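PDB 1HPI: HIGH potential IRON sulfur protein from Ectothiorhodospira shaposhnikovii, which carries electrons in the anaerobic electron transport of photosynthetic bacteria, using a high-potential [4Fe-4S] cluster. Local coordinates for residues 1-11 with 48-59. Numbering follows the deposited sequence.
With SF4 (iron/sulfur cluster), chain B.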
loop_
_atom_site.group_PDB
_atom_site.type_symbol
_atom_site.label_atom_id
_atom_site.label_comp_id
_atom_site.label_asym_id
_atom_site.label_seq_id
_atom_site.Cartn_x
_atom_site.Cartn_y
_atom_site.Cartn_z
ATOM N N MET A 1 5.362 -14.787 5.947
ATOM C CA MET A 1 4.808 -13.707 5.156
ATOM C C MET A 1 3.294 -13.736 5.338
ATOM O O MET A 1 2.691 -14.804 5.248
ATOM C CB MET A 1 5.255 -13.916 3.701
ATOM C CG MET A 1 4.460 -13.155 2.667
ATOM S SD MET A 1 5.296 -11.640 2.145
ATOM C CE MET A 1 6.856 -11.710 3.068
ATOM N N GLU A 2 2.676 -12.600 5.632
ATOM C CA GLU A 2 1.235 -12.581 5.825
ATOM C C GLU A 2 0.681 -11.207 5.496
ATOM O O GLU A 2 1.421 -10.235 5.381
ATOM C CB GLU A 2 0.831 -13.011 7.250
ATOM C CG GLU A 2 1.358 -12.007 8.287
ATOM C CD GLU A 2 0.997 -12.307 9.711
ATOM O OE1 GLU A 2 0.258 -13.380 9.833
ATOM O OE2 GLU A 2 1.370 -11.620 10.645
ATOM N N ARG A 3 -0.635 -11.125 5.353
ATOM C CA ARG A 3 -1.246 -9.851 5.031
ATOM C C ARG A 3 -1.072 -8.801 6.120
ATOM O O ARG A 3 -1.253 -9.083 7.303
ATOM C CB ARG A 3 -2.743 -10.030 4.745
ATOM C CG ARG A 3 -3.061 -10.768 3.440
ATOM C CD ARG A 3 -4.542 -10.705 3.073
ATOM N NE ARG A 3 -5.280 -11.480 4.052
ATOM C CZ ARG A 3 -6.236 -10.995 4.831
ATOM N NH1 ARG A 3 -6.617 -9.724 4.754
ATOM N NH2 ARG A 3 -6.825 -11.817 5.697
ATOM N N LEU A 4 -0.740 -7.571 5.726
ATOM C CA LEU A 4 -0.590 -6.475 6.679
ATOM C C LEU A 4 -1.972 -6.097 7.220
ATOM O O LEU A 4 -2.967 -6.145 6.494
ATOM C CB LEU A 4 -0.131 -5.246 5.860
ATOM C CG LEU A 4 0.085 -3.952 6.646
ATOM C CD1 LEU A 4 1.182 -4.139 7.692
ATOM C CD2 LEU A 4 0.473 -2.847 5.669
ATOM N N SER A 5 -2.063 -5.688 8.479
ATOM C CA SER A 5 -3.333 -5.275 9.047
ATOM C C SER A 5 -3.339 -3.744 9.121
ATOM O O SER A 5 -2.312 -3.131 9.369
ATOM C CB SER A 5 -3.521 -5.848 10.448
ATOM O OG SER A 5 -4.567 -5.158 11.108
ATOM N N GLU A 6 -4.475 -3.089 8.912
ATOM C CA GLU A 6 -4.517 -1.639 8.988
ATOM C C GLU A 6 -4.197 -1.117 10.375
ATOM O O GLU A 6 -3.808 0.035 10.531
ATOM C CB GLU A 6 -5.879 -1.100 8.525
ATOM C CG GLU A 6 -5.991 -1.027 6.998
ATOM C CD GLU A 6 -7.323 -0.447 6.653
ATOM O OE1 GLU A 6 -8.143 -0.171 7.506
ATOM O OE2 GLU A 6 -7.510 -0.272 5.375
ATOM N N ASP A 7 -4.361 -1.950 11.394
ATOM C CA ASP A 7 -4.043 -1.455 12.715
ATOM C C ASP A 7 -2.665 -1.862 13.149
ATOM O O ASP A 7 -2.310 -1.651 14.302
ATOM C CB ASP A 7 -4.966 -1.833 13.871
ATOM C CG ASP A 7 -6.354 -2.092 13.434
ATOM O OD1 ASP A 7 -6.977 -1.009 13.020
ATOM O OD2 ASP A 7 -6.814 -3.211 13.400
ATOM N N ASP A 8 -1.894 -2.452 12.260
ATOM C CA ASP A 8 -0.577 -2.792 12.714
ATOM C C ASP A 8 0.117 -1.446 12.879
ATOM O O ASP A 8 -0.088 -0.535 12.085
ATOM C CB ASP A 8 0.153 -3.582 11.634
ATOM C CG ASP A 8 1.414 -4.268 12.089
ATOM O OD1 ASP A 8 2.470 -3.495 12.028
ATOM O OD2 ASP A 8 1.441 -5.425 12.472
ATOM N N PRO A 9 0.938 -1.296 13.898
ATOM C CA PRO A 9 1.622 -0.041 14.105
ATOM C C PRO A 9 2.416 0.431 12.884
ATOM O O PRO A 9 2.442 1.628 12.607
ATOM C CB PRO A 9 2.477 -0.211 15.358
ATOM C CG PRO A 9 2.070 -1.533 15.990
ATOM C CD PRO A 9 1.254 -2.285 14.958
ATOM N N ALA A 10 3.040 -0.502 12.152
ATOM C CA ALA A 10 3.802 -0.158 10.962
ATOM C C ALA A 10 2.887 0.481 9.921
ATOM O O ALA A 10 3.248 1.433 9.220
ATOM C CB ALA A 10 4.479 -1.394 10.392
ATOM N N ALA A 11 1.676 -0.071 9.820
ATOM C CA ALA A 11 0.682 0.420 8.873
ATOM C C ALA A 11 0.262 1.830 9.224
ATOM O O ALA A 11 0.189 2.721 8.386
ATOM C CB ALA A 11 -0.552 -0.475 8.864
ATOM N N TRP A 48 -2.986 -9.229 -3.571
ATOM C CA TRP A 48 -2.136 -8.982 -2.416
ATOM C C TRP A 48 -0.711 -9.227 -2.845
ATOM O O TRP A 48 -0.430 -10.214 -3.510
ATOM C CB TRP A 48 -2.467 -9.865 -1.202
ATOM C CG TRP A 48 -3.835 -9.557 -0.700
ATOM C CD1 TRP A 48 -4.993 -10.080 -1.174
ATOM C CD2 TRP A 48 -4.189 -8.642 0.339
ATOM N NE1 TRP A 48 -6.059 -9.566 -0.486
ATOM C CE2 TRP A 48 -5.600 -8.679 0.448
ATOM C CE3 TRP A 48 -3.453 -7.812 1.186
ATOM C CZ2 TRP A 48 -6.276 -7.889 1.378
ATOM C CZ3 TRP A 48 -4.123 -7.042 2.113
ATOM C CH2 TRP A 48 -5.518 -7.083 2.204
ATOM N N GLY A 49 0.194 -8.335 -2.493
ATOM C CA GLY A 49 1.559 -8.547 -2.915
ATOM C C GLY A 49 2.533 -7.886 -1.969
ATOM O O GLY A 49 2.179 -7.103 -1.094
ATOM N N PRO A 50 3.793 -8.216 -2.160
ATOM C CA PRO A 50 4.826 -7.655 -1.320
ATOM C C PRO A 50 5.090 -6.181 -1.607
ATOM O O PRO A 50 4.846 -5.653 -2.698
ATOM C CB PRO A 50 6.085 -8.482 -1.617
ATOM C CG PRO A 50 5.791 -9.327 -2.848
ATOM C CD PRO A 50 4.286 -9.312 -3.035
ATOM N N CYS A 51 5.613 -5.534 -0.583
ATOM C CA CYS A 51 5.970 -4.120 -0.610
ATOM C C CYS A 51 7.322 -3.917 0.094
ATOM O O CYS A 51 7.491 -4.342 1.234
ATOM C CB CYS A 51 4.872 -3.271 0.063
ATOM S SG CYS A 51 5.434 -1.573 0.330
ATOM N N SER A 52 8.293 -3.275 -0.553
ATOM C CA SER A 52 9.621 -3.052 0.023
ATOM C C SER A 52 9.636 -2.365 1.369
ATOM O O SER A 52 10.504 -2.609 2.200
ATOM C CB SER A 52 10.450 -2.209 -0.918
ATOM O OG SER A 52 10.457 -2.916 -2.137
ATOM N N VAL A 53 8.673 -1.490 1.580
ATOM C CA VAL A 53 8.637 -0.791 2.836
ATOM C C VAL A 53 7.975 -1.557 3.973
ATOM O O VAL A 53 8.018 -1.098 5.110
ATOM C CB VAL A 53 8.277 0.692 2.661
ATOM C CG1 VAL A 53 6.780 0.916 2.509
ATOM C CG2 VAL A 53 8.828 1.549 3.794
ATOM N N PHE A 54 7.389 -2.732 3.686
ATOM C CA PHE A 54 6.736 -3.557 4.696
ATOM C C PHE A 54 7.249 -4.980 4.596
ATOM O O PHE A 54 6.556 -5.889 4.156
ATOM C CB PHE A 54 5.219 -3.588 4.420
ATOM C CG PHE A 54 4.512 -2.328 4.852
ATOM C CD1 PHE A 54 4.353 -2.091 6.217
ATOM C CD2 PHE A 54 4.006 -1.390 3.950
ATOM C CE1 PHE A 54 3.702 -0.952 6.692
ATOM C CE2 PHE A 54 3.348 -0.246 4.407
ATOM C CZ PHE A 54 3.200 -0.025 5.778
ATOM N N PRO A 55 8.491 -5.192 4.990
ATOM C CA PRO A 55 9.081 -6.514 4.924
ATOM C C PRO A 55 8.262 -7.573 5.650
ATOM O O PRO A 55 7.772 -7.351 6.757
ATOM C CB PRO A 55 10.458 -6.396 5.582
ATOM C CG PRO A 55 10.717 -4.917 5.791
ATOM C CD PRO A 55 9.391 -4.193 5.605
ATOM N N GLY A 56 8.131 -8.736 5.010
ATOM C CA GLY A 56 7.394 -9.851 5.586
ATOM C C GLY A 56 5.887 -9.748 5.485
ATOM O O GLY A 56 5.167 -10.574 6.038
ATOM N N LYS A 57 5.406 -8.733 4.777
ATOM C CA LYS A 57 3.974 -8.560 4.648
ATOM C C LYS A 57 3.483 -8.447 3.225
ATOM O O LYS A 57 4.252 -8.124 2.326
ATOM C CB LYS A 57 3.627 -7.137 5.025
ATOM C CG LYS A 57 3.793 -6.845 6.486
ATOM C CD LYS A 57 3.280 -7.974 7.329
ATOM C CE LYS A 57 3.232 -7.536 8.772
ATOM N NZ LYS A 57 3.077 -8.664 9.694
ATOM N N LEU A 58 2.185 -8.704 3.064
ATOM C CA LEU A 58 1.507 -8.604 1.781
ATOM C C LEU A 58 0.592 -7.390 1.918
ATOM O O LEU A 58 -0.123 -7.273 2.920
ATOM C CB LEU A 58 0.592 -9.797 1.434
ATOM C CG LEU A 58 1.347 -11.098 1.195
ATOM C CD1 LEU A 58 0.337 -12.213 0.938
ATOM C CD2 LEU A 58 2.267 -10.941 -0.008
ATOM N N VAL A 59 0.597 -6.483 0.941
ATOM C CA VAL A 59 -0.270 -5.312 1.007
ATOM C C VAL A 59 -1.346 -5.437 -0.066
ATOM O O VAL A 59 -1.174 -6.190 -1.029
ATOM C CB VAL A 59 0.471 -3.985 0.884
ATOM C CG1 VAL A 59 1.543 -3.920 1.970
ATOM C CG2 VAL A 59 1.093 -3.845 -0.498
HETATM FE FE1 SF4 B . 1.352 0.382 -1.240
HETATM FE FE2 SF4 B . 3.511 1.736 -2.243
HETATM FE FE3 SF4 B . 3.826 -0.206 -0.336
HETATM FE FE4 SF4 B . 2.611 2.147 0.318
HETATM S S1 SF4 B . 4.728 1.881 -0.402
HETATM S S2 SF4 B . 1.922 0.082 0.890
HETATM S S3 SF4 B . 1.563 2.626 -1.579
HETATM S S4 SF4 B . 3.008 -0.483 -2.424
HETATM O O HOH W 1 0.297 -8.698 9.367
#
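In the small mixed sheet of this HiPIP, strand 2-3 runs parallel to strand 57-60, E2 beside K57 and R3 beside L58; strand 57-60 also pairs antiparallel with strand 48-50, and the two-turn loop 51-56 between them carries cluster ligand C51. Three backbone hydrogen bonds join the N-terminal strand to its neighbour: E2 N to G56 O, L58 N to E2 O at 2.9 Å, and L4 N to L58 O, the last nearly straight (172° at the hydrogen). On the face of R3 and L58, R3 reaches across strand 57-60: R3 CD lies over the six-membered ring of W48, 3.4 Å from its centroid, in a CH-pi contact. With CG anti to the carbonyl carbon (chi1 -70°) and a bend at chi3, the chain carries R3 CZ over the same face of W48, 4.9 Å from the six-ring centroid, as a cation-pi partner; the guanidinium stands steeply on the indole, 71° between planes, and turns an edge, with NH1, to W48 CH2. H18 meets the indole edge-to-face. On the other face the E2 and K57 chains run alongside each other in the same direction, and a long salt bridge spans 3.5 Å from E2 OE2 to K57 NZ. A water accepts from K57 NZ and donates to R3 O, with a weak bond to E2 OE2, linking the ammonium to the strand backbone. Deeper in, L4 CD1 packs against K57 CG, while L4 CD2 rests above the middle of the F54 ring, 3.8 Å from its centroid, and also touches V59 CG1. The first helical turn, N-capped by D8, brings A10 to that ring's edge, A10 O 3.5 Å from F54 CE1. F54 thereby bridges to the cluster, F54 CE2 lying 3.8 Å from sulfide S2, while C51 SG binds iron FE3 at 2.2 Å.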